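Local structure of PnpC (Pseudomonas putida, 3N9T) at residues His212-Phe221 / His234-Ser245. The protein probably catalyses the oxygen-dependent cleavage of the hydroxyquinol ring between two adjacent hydroxyl-bearing carbons, as an iron(III) intradiol dioxygenase. Numbering follows the deposited sequence.
Sequences HAWRPAHLHF and HLFNSDDPYLDS. With FE (Fe (III) ion), chain D.
His218 and His220, separated by Leu219 on strand 218-221, project from the same sheet face as His234 and Phe236 on the antiparallel strand 234-237. The single ferric ion is bound by His218 NE2, at 2.0 Å, and by His220 NE2; Tyr160, Tyr194 and a water also bind it. The edge of the His220 ring meets a face of the His234 ring, CE1 of His220 lying 3.4 Å from CE1 of His234, while ND1 of His234 sits over a face of His218. With CG wedged between its backbone N and carbonyl carbon (chi1 54°), His218 lets ND1 donate in the ring plane to Pro216 O, an almost straight bond of 2.8 Å that fixes the ring's rotation. Arg215 NH1 reaches the edge of His234 at CE1, and NH2 of Arg215 is salt-bridged to Asp246. On the other sheet face Leu235 CG packs against Phe221 CE1. Next to this buried part, Asp240 joins the two segments: OD1 takes the Ala217 N-H from above the carboxylate plane at 2.7 Å, while OD2 closes an Asx turn by accepting from Tyr242 N. The far end is more open. There Tyr242 lies in an offset stack on the five-membered ring of Trp214, planes 2° apart, and turns an edge to the face of His212, whose NE2 is hydrogen-bonded to Ser245 OG (2.7 Å). With NE2 of both histidine ligands engaged by iron and ND1 of His218 held by a carbonyl, the hairpin presents oriented imidazoles, and the Pro216 bond would probably make His218 a stronger electron donor to the metal.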
loop_
_atom_site.group_PDB
_atom_site.type_symbol
_atom_site.label_atom_id
_atom_site.label_comp_id
_atom_site.label_asym_id
_atom_site.label_seq_id
_atom_site.Cartn_x
_atom_site.Cartn_y
_atom_site.Cartn_z
ATOM N N HIS A 212 16.351 13.499 -4.902
ATOM C CA HIS A 212 16.790 14.180 -3.698
ATOM C C HIS A 212 15.601 14.298 -2.671
ATOM O O HIS A 212 14.447 14.048 -3.032
ATOM C CB HIS A 212 17.385 15.551 -4.091
ATOM C CG HIS A 212 16.365 16.563 -4.525
ATOM N ND1 HIS A 212 15.348 16.987 -3.702
ATOM C CD2 HIS A 212 16.219 17.246 -5.689
ATOM C CE1 HIS A 212 14.598 17.864 -4.349
ATOM N NE2 HIS A 212 15.118 18.056 -5.547
ATOM N N ALA A 213 15.896 14.657 -1.430
ATOM C CA ALA A 213 14.881 14.771 -0.399
ATOM C C ALA A 213 14.533 16.222 -0.039
ATOM O O ALA A 213 14.012 16.465 1.060
ATOM C CB ALA A 213 15.326 13.958 0.867
ATOM N N TRP A 214 14.811 17.196 -0.921
ATOM C CA TRP A 214 14.630 18.611 -0.530
ATOM C C TRP A 214 13.259 19.164 -0.839
ATOM O O TRP A 214 12.694 18.941 -1.928
ATOM C CB TRP A 214 15.671 19.559 -1.139
ATOM C CG TRP A 214 17.056 19.327 -0.650
ATOM C CD1 TRP A 214 17.945 18.429 -1.147
ATOM C CD2 TRP A 214 17.706 19.971 0.443
ATOM N NE1 TRP A 214 19.116 18.474 -0.432
ATOM C CE2 TRP A 214 19.005 19.419 0.543
ATOM C CE3 TRP A 214 17.348 21.006 1.320
ATOM C CZ2 TRP A 214 19.935 19.859 1.473
ATOM C CZ3 TRP A 214 18.269 21.425 2.252
ATOM C CH2 TRP A 214 19.530 20.822 2.361
ATOM N N ARG A 215 12.778 19.980 0.086
ATOM C CA ARG A 215 11.761 20.966 -0.255
ATOM C C ARG A 215 12.317 22.358 -0.556
ATOM O O ARG A 215 13.191 22.832 0.169
ATOM C CB ARG A 215 10.778 21.068 0.853
ATOM C CG ARG A 215 10.246 19.661 1.186
ATOM C CD ARG A 215 8.773 19.676 1.398
ATOM N NE ARG A 215 8.053 20.291 0.297
ATOM C CZ ARG A 215 6.912 20.926 0.468
ATOM N NH1 ARG A 215 6.382 20.988 1.673
ATOM N NH2 ARG A 215 6.281 21.476 -0.550
ATOM N N PRO A 216 11.802 23.010 -1.607
ATOM C CA PRO A 216 12.126 24.440 -1.746
ATOM C C PRO A 216 11.637 25.262 -0.559
ATOM O O PRO A 216 10.628 24.924 0.059
ATOM C CB PRO A 216 11.355 24.882 -2.992
ATOM C CG PRO A 216 10.294 23.833 -3.191
ATOM C CD PRO A 216 10.733 22.569 -2.537
ATOM N N ALA A 217 12.340 26.367 -0.288
ATOM C CA ALA A 217 11.978 27.301 0.789
ATOM C C ALA A 217 10.538 27.803 0.670
ATOM O O ALA A 217 10.063 28.096 -0.422
ATOM C CB ALA A 217 12.995 28.482 0.823
ATOM N N HIS A 218 9.813 27.810 1.786
ATOM C CA HIS A 218 8.423 28.263 1.755
ATOM C C HIS A 218 7.939 28.811 3.053
ATOM O O HIS A 218 8.470 28.461 4.110
ATOM C CB HIS A 218 7.468 27.137 1.357
ATOM C CG HIS A 218 7.592 25.895 2.206
ATOM N ND1 HIS A 218 8.541 24.930 1.970
ATOM C CD2 HIS A 218 6.864 25.455 3.266
ATOM C CE1 HIS A 218 8.405 23.957 2.871
ATOM N NE2 HIS A 218 7.401 24.255 3.675
ATOM N N LEU A 219 6.809 29.532 2.957
ATOM C CA LEU A 219 6.105 30.003 4.139
ATOM C C LEU A 219 4.694 29.385 4.059
ATOM O O LEU A 219 4.074 29.444 2.989
ATOM C CB LEU A 219 6.072 31.551 4.121
ATOM C CG LEU A 219 5.366 32.325 5.265
ATOM C CD1 LEU A 219 5.894 31.924 6.703
ATOM C CD2 LEU A 219 5.539 33.832 5.036
ATOM N N HIS A 220 4.215 28.796 5.167
ATOM C CA HIS A 220 2.891 28.128 5.204
ATOM C C HIS A 220 1.873 29.153 5.587
ATOM O O HIS A 220 2.158 29.981 6.421
ATOM C CB HIS A 220 2.837 27.024 6.256
ATOM C CG HIS A 220 3.687 25.811 5.939
ATOM N ND1 HIS A 220 3.234 24.779 5.142
ATOM C CD2 HIS A 220 4.954 25.470 6.315
ATOM C CE1 HIS A 220 4.180 23.851 5.040
ATOM N NE2 HIS A 220 5.241 24.246 5.735
ATOM N N PHE A 221 0.731 29.183 4.894
ATOM C CA PHE A 221 -0.423 30.036 5.302
ATOM C C PHE A 221 -1.715 29.211 5.467
ATOM O O PHE A 221 -2.049 28.375 4.573
ATOM C CB PHE A 221 -0.746 31.074 4.240
ATOM C CG PHE A 221 0.229 32.207 4.168
ATOM C CD1 PHE A 221 1.485 32.012 3.549
ATOM C CD2 PHE A 221 -0.078 33.456 4.738
ATOM C CE1 PHE A 221 2.401 33.053 3.479
ATOM C CE2 PHE A 221 0.848 34.539 4.641
ATOM C CZ PHE A 221 2.101 34.314 4.044
ATOM N N HIS A 234 0.961 27.385 0.458
ATOM C CA HIS A 234 2.410 27.686 0.774
ATOM C C HIS A 234 2.732 28.854 -0.178
ATOM O O HIS A 234 2.149 28.908 -1.289
ATOM C CB HIS A 234 3.358 26.573 0.262
ATOM C CG HIS A 234 3.254 25.244 0.928
ATOM N ND1 HIS A 234 4.346 24.425 1.097
ATOM C CD2 HIS A 234 2.197 24.556 1.392
ATOM C CE1 HIS A 234 3.956 23.295 1.650
ATOM N NE2 HIS A 234 2.657 23.355 1.823
ATOM N N LEU A 235 3.643 29.766 0.216
ATOM C CA LEU A 235 4.277 30.744 -0.737
ATOM C C LEU A 235 5.714 30.296 -0.852
ATOM O O LEU A 235 6.420 30.117 0.180
ATOM C CB LEU A 235 4.267 32.181 -0.161
ATOM C CG LEU A 235 2.854 32.797 -0.151
ATOM C CD1 LEU A 235 3.018 34.339 0.080
ATOM C CD2 LEU A 235 2.056 32.510 -1.524
ATOM N N PHE A 236 6.163 30.014 -2.059
ATOM C CA PHE A 236 7.511 29.445 -2.230
ATOM C C PHE A 236 8.433 30.542 -2.728
ATOM O O PHE A 236 8.014 31.284 -3.620
ATOM C CB PHE A 236 7.506 28.363 -3.321
ATOM C CG PHE A 236 6.709 27.126 -2.943
ATOM C CD1 PHE A 236 7.325 26.112 -2.246
ATOM C CD2 PHE A 236 5.343 27.020 -3.250
ATOM C CE1 PHE A 236 6.618 24.972 -1.873
ATOM C CE2 PHE A 236 4.641 25.890 -2.860
ATOM C CZ PHE A 236 5.298 24.876 -2.180
ATOM N N ASN A 237 9.693 30.585 -2.239
ATOM C CA ASN A 237 10.672 31.580 -2.733
ATOM C C ASN A 237 10.940 31.363 -4.234
ATOM O O ASN A 237 11.382 30.298 -4.653
ATOM C CB ASN A 237 12.045 31.535 -2.010
ATOM C CG ASN A 237 11.938 31.581 -0.467
ATOM O OD1 ASN A 237 10.888 31.286 0.122
ATOM N ND2 ASN A 237 13.063 31.853 0.184
ATOM N N SER A 238 10.751 32.405 -5.008
ATOM C CA SER A 238 10.985 32.372 -6.474
ATOM C C SER A 238 12.362 31.883 -6.900
ATOM O O SER A 238 12.580 31.403 -8.041
ATOM C CB SER A 238 10.951 33.816 -6.998
ATOM O OG SER A 238 9.758 33.956 -7.662
ATOM N N ASP A 239 13.327 32.059 -6.059
ATOM C CA ASP A 239 14.626 31.763 -6.617
ATOM C C ASP A 239 15.186 30.393 -6.289
ATOM O O ASP A 239 16.384 30.158 -6.485
ATOM C CB ASP A 239 15.587 32.933 -6.286
ATOM C CG ASP A 239 15.196 34.218 -7.051
ATOM O OD1 ASP A 239 14.936 34.078 -8.295
ATOM O OD2 ASP A 239 15.081 35.331 -6.421
ATOM N N ASP A 240 14.350 29.507 -5.748
ATOM C CA ASP A 240 14.879 28.412 -4.919
ATOM C C ASP A 240 15.425 27.372 -5.882
ATOM O O ASP A 240 14.837 27.144 -6.913
ATOM C CB ASP A 240 13.776 27.817 -4.019
ATOM C CG ASP A 240 14.298 26.768 -3.068
ATOM O OD1 ASP A 240 14.466 27.067 -1.864
ATOM O OD2 ASP A 240 14.552 25.628 -3.515
ATOM N N PRO A 241 16.569 26.761 -5.567
ATOM C CA PRO A 241 17.059 25.826 -6.589
ATOM C C PRO A 241 16.241 24.519 -6.719
ATOM O O PRO A 241 16.478 23.753 -7.632
ATOM C CB PRO A 241 18.474 25.508 -6.114
ATOM C CG PRO A 241 18.427 25.721 -4.591
ATOM C CD PRO A 241 17.435 26.826 -4.387
ATOM N N TYR A 242 15.225 24.319 -5.872
ATOM C CA TYR A 242 14.466 23.055 -5.830
ATOM C C TYR A 242 13.015 23.226 -6.246
ATOM O O TYR A 242 12.229 22.280 -6.167
ATOM C CB TYR A 242 14.507 22.470 -4.427
ATOM C CG TYR A 242 15.891 22.063 -4.000
ATOM C CD1 TYR A 242 16.617 21.072 -4.709
ATOM C CD2 TYR A 242 16.494 22.658 -2.885
ATOM C CE1 TYR A 242 17.886 20.695 -4.328
ATOM C CE2 TYR A 242 17.799 22.320 -2.527
ATOM C CZ TYR A 242 18.474 21.338 -3.226
ATOM O OH TYR A 242 19.746 20.985 -2.780
ATOM N N LEU A 243 12.680 24.428 -6.720
ATOM C CA LEU A 243 11.329 24.807 -7.130
ATOM C C LEU A 243 10.726 23.867 -8.142
ATOM O O LEU A 243 9.514 23.599 -8.104
ATOM C CB LEU A 243 11.355 26.232 -7.713
ATOM C CG LEU A 243 10.277 27.287 -7.431
ATOM C CD1 LEU A 243 9.743 27.287 -5.950
ATOM C CD2 LEU A 243 10.829 28.666 -7.828
ATOM N N ASP A 244 11.562 23.340 -9.038
ATOM C CA ASP A 244 11.090 22.468 -10.115
ATOM C C ASP A 244 11.216 21.014 -9.708
ATOM O O ASP A 244 10.920 20.159 -10.493
ATOM C CB ASP A 244 11.874 22.696 -11.461
ATOM C CG ASP A 244 11.629 24.107 -12.046
ATOM O OD1 ASP A 244 10.431 24.492 -12.186
ATOM O OD2 ASP A 244 12.601 24.865 -12.356
ATOM N N SER A 245 11.699 20.737 -8.500
ATOM C CA SER A 245 11.978 19.373 -8.135
ATOM C C SER A 245 11.567 19.089 -6.658
ATOM O O SER A 245 12.174 18.281 -6.004
ATOM C CB SER A 245 13.492 19.055 -8.428
ATOM O OG SER A 245 14.293 19.757 -7.498
HETATM FE FE FE D . 6.900 23.338 5.348
HETATM O O HOH W 1 5.710 21.614 5.699
#